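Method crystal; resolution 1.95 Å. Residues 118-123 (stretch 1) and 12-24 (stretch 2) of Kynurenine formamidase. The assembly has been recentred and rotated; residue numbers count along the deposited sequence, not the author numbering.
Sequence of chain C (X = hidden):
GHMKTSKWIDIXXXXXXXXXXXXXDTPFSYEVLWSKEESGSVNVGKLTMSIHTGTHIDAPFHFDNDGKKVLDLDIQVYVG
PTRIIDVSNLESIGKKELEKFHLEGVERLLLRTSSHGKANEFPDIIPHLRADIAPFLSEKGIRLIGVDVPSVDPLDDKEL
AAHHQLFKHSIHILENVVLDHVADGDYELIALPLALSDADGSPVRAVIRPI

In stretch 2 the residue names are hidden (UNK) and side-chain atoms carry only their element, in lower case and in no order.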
# COMPACT_ATOMS: atom_id res chain seq x y z
N LYS C 118 6.37 -3.50 20.18
CA LYS C 118 5.03 -3.21 20.70
C LYS C 118 4.40 -2.06 19.91
O LYS C 118 4.67 -0.88 20.18
CB LYS C 118 5.09 -2.86 22.18
CG LYS C 118 5.61 -4.01 23.03
CD LYS C 118 5.81 -3.63 24.48
CE LYS C 118 7.14 -2.90 24.66
NZ LYS C 118 7.46 -2.68 26.09
N ALA C 119 3.57 -2.40 18.92
CA ALA C 119 3.05 -1.42 17.96
C ALA C 119 2.19 -0.34 18.64
O ALA C 119 2.04 0.76 18.12
CB ALA C 119 2.25 -2.11 16.86
N ASN C 120 1.61 -0.69 19.78
CA ASN C 120 0.68 0.19 20.47
C ASN C 120 1.35 1.04 21.56
O ASN C 120 0.68 1.77 22.29
CB ASN C 120 -0.51 -0.62 21.02
CG ASN C 120 -1.33 -1.30 19.90
OD1 ASN C 120 -1.15 -1.02 18.70
ND2 ASN C 120 -2.25 -2.18 20.29
N GLU C 121 2.68 0.98 21.64
CA GLU C 121 3.45 1.89 22.49
C GLU C 121 4.57 2.53 21.68
O GLU C 121 5.17 1.89 20.83
CB GLU C 121 4.07 1.14 23.66
CG GLU C 121 3.05 0.44 24.55
CD GLU C 121 3.71 -0.33 25.69
OE1 GLU C 121 4.89 -0.04 26.00
OE2 GLU C 121 3.05 -1.24 26.25
N PHE C 122 4.86 3.80 21.96
CA PHE C 122 6.01 4.43 21.35
C PHE C 122 7.22 4.23 22.27
O PHE C 122 7.13 4.52 23.46
CB PHE C 122 5.75 5.91 21.10
CG PHE C 122 6.68 6.50 20.09
CD1 PHE C 122 6.51 6.24 18.74
CD2 PHE C 122 7.76 7.29 20.49
CE1 PHE C 122 7.38 6.77 17.82
CE2 PHE C 122 8.63 7.82 19.57
CZ PHE C 122 8.45 7.56 18.23
N PRO C 123 8.34 3.74 21.72
CA PRO C 123 9.51 3.48 22.58
C PRO C 123 10.17 4.74 23.14
O PRO C 123 10.04 5.82 22.59
CB PRO C 123 10.49 2.77 21.65
CG PRO C 123 10.14 3.27 20.28
CD PRO C 123 8.65 3.50 20.30
N UNK C 12 3.78 -6.25 8.53
CA UNK C 12 3.27 -4.92 8.81
C UNK C 12 2.59 -4.86 10.18
O UNK C 12 2.04 -5.85 10.66
o UNK C 12 2.79 -4.61 6.45
c UNK C 12 2.25 -4.51 7.76
N UNK C 13 2.64 -3.69 10.81
CA UNK C 13 1.93 -3.45 12.06
C UNK C 13 0.43 -3.20 11.80
O UNK C 13 0.09 -2.42 10.93
c UNK C 13 3.94 -2.45 13.29
c UNK C 13 2.53 -2.24 12.79
c UNK C 13 4.49 -1.30 14.08
n UNK C 13 5.55 -1.55 14.84
o UNK C 13 3.97 -0.19 14.03
N UNK C 14 -0.45 -3.84 12.58
CA UNK C 14 -1.87 -3.56 12.39
C UNK C 14 -2.18 -2.10 12.68
O UNK C 14 -1.71 -1.55 13.68
c UNK C 14 -2.55 -4.47 13.42
c UNK C 14 -1.59 -5.58 13.65
c UNK C 14 -0.22 -4.95 13.54
N UNK C 15 -2.96 -1.50 11.78
CA UNK C 15 -3.36 -0.12 11.89
C UNK C 15 -4.76 -0.05 12.48
O UNK C 15 -5.72 -0.52 11.88
c UNK C 15 -1.96 0.80 9.88
c UNK C 15 -3.34 0.55 10.52
c UNK C 15 -2.17 1.28 8.44
c UNK C 15 -1.15 1.82 10.67
N UNK C 16 -4.85 0.53 13.66
CA UNK C 16 -6.11 0.73 14.35
C UNK C 16 -5.93 1.85 15.38
O UNK C 16 -4.81 2.36 15.58
c UNK C 16 -5.54 -1.15 15.93
c UNK C 16 -6.58 -0.55 15.01
n UNK C 16 -5.13 -2.37 15.64
o UNK C 16 -5.07 -0.49 16.88
N UNK C 17 -7.02 2.23 16.03
CA UNK C 17 -7.00 3.37 16.93
C UNK C 17 -6.07 3.21 18.13
O UNK C 17 -5.77 4.19 18.78
o UNK C 17 -8.92 4.29 15.09
c UNK C 17 -8.42 3.73 17.39
c UNK C 17 -9.30 4.26 16.25
n UNK C 17 -10.50 4.69 16.61
N UNK C 18 -5.63 1.98 18.42
CA UNK C 18 -4.69 1.74 19.52
C UNK C 18 -3.21 1.86 19.15
O UNK C 18 -2.36 1.78 20.03
o UNK C 18 -6.89 1.14 21.19
c UNK C 18 -4.93 0.34 20.10
c UNK C 18 -6.33 0.16 20.66
o UNK C 18 -6.86 -0.96 20.58
N UNK C 19 -2.89 2.01 17.87
CA UNK C 19 -1.49 2.07 17.47
C UNK C 19 -0.83 3.34 18.00
O UNK C 19 -1.46 4.37 18.14
c UNK C 19 -1.32 1.97 15.94
c UNK C 19 0.36 1.22 14.16
c UNK C 19 -1.71 3.25 15.24
c UNK C 19 0.13 1.56 15.61
N UNK C 20 0.45 3.23 18.32
CA UNK C 20 1.25 4.36 18.78
C UNK C 20 1.56 5.31 17.64
O UNK C 20 1.47 4.95 16.45
c UNK C 20 2.54 3.87 19.40
N UNK C 21 1.91 6.54 18.00
CA UNK C 21 2.40 7.53 17.06
C UNK C 21 3.58 8.27 17.70
O UNK C 21 3.80 8.16 18.90
c UNK C 21 0.12 7.91 16.04
c UNK C 21 1.32 8.57 16.71
o UNK C 21 0.88 9.23 17.89
N UNK C 22 4.30 9.05 16.91
CA UNK C 22 5.31 9.95 17.47
C UNK C 22 4.59 10.87 18.47
O UNK C 22 3.45 11.23 18.24
c UNK C 22 5.98 10.77 16.37
c UNK C 22 7.06 10.00 15.65
n UNK C 22 8.10 8.56 14.27
c UNK C 22 9.26 10.81 16.75
c UNK C 22 10.48 8.97 14.96
c UNK C 22 8.47 10.07 15.88
c UNK C 22 10.64 10.63 16.71
c UNK C 22 9.09 9.17 15.00
c UNK C 22 6.88 9.08 14.67
c UNK C 22 11.23 9.72 15.82
N UNK C 23 5.25 11.25 19.58
CA UNK C 23 4.63 12.13 20.57
C UNK C 23 4.07 13.41 19.95
O UNK C 23 4.76 14.08 19.18
c UNK C 23 6.74 11.35 21.37
c UNK C 23 5.78 12.47 21.52
c UNK C 23 6.60 10.82 19.99
N UNK C 24 2.78 13.67 20.20
CA UNK C 24 2.12 14.87 19.71
C UNK C 24 1.59 14.81 18.27
O UNK C 24 0.93 15.72 17.82
O HOH W 1 3.82 1.47 16.19
O HOH W 2 -1.27 -2.57 16.22

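Position 12 carries one carbon and then one oxygen, out of reach of stretch 1: Ser12. Position 13 has three carbons, the third bearing an oxygen and a nitrogen, and that third carbon lies 3.7 Å from Ala119 CB. This is Gln13, whose OE1 accepts from a water that also donates to Ala119 O. At position 14 three carbons close a ring onto the backbone nitrogen, giving Pro14; its O and Asn120 OD1 each accept from a second water. Position 15 has four carbons forked at the second, Leu15, buried and clear of stretch 1.

Position 16 shows two carbons, the second with one oxygen and one nitrogen: Asn16. Its OD1 takes a hydrogen bond from the backbone N of position 18 at 3.0 Å, bracing the type I turn that starts here. Position 17 repeats the same atoms without touching stretch 1, so it is Asn17. Position 18 has two carbons, the second with two oxygens. Its CB sits 3.7 Å from Asn120 ND2 while the end leads away; this is Asp18.

Position 19 has four carbons forked at the first, one arm two carbons long. The side chain points away overall, yet a carbon of the longer arm lies 3.3 Å from Ala119 O: Ile19. Position 20 has a single carbon, 3.3 Å from Glu121 C and 4.2 Å from Phe122 CB. It is Ala20, whose CB points toward stretch 1 and packs against its backbone. Position 21 has one carbon carrying an oxygen and a carbon; the side chain points away, and the backbone O meets Phe122 CD1 at 3.3 Å. This is Thr21.

Position 22 has one carbon, then fused five- and six-membered rings holding eight carbons and a nitrogen, with Phe122 CZ over one face. This is Trp22, its CD2 3.4 Å from Phe122 CZ. Position 23 again closes three carbons onto its own nitrogen, and a ring carbon lies 3.6 Å from Phe122 CE2: Pro23. Position 24 has no side-chain atoms and a phi of 82°, which favours glycine: Gly24.

The contact couples one polar anchor to an aromatic clasp. Ala20 N donates to Ala119 O at 2.9 Å and 169°, the one direct hydrogen bond across; the first water also donates to that carbonyl. The Asn16-Ile19 turn ends just before Ala20, and Ala119 lies within the Lys118-Glu121 turn. Phe122 turns its edge toward the Trp22 face while Trp22 CA and Pro23 CD cover one face of its own ring. The rule: alanines at the backbone anchor, one aromatic ring engaged by face and edge.

Stretch 2 12-24: SQPLNNDIATWPG
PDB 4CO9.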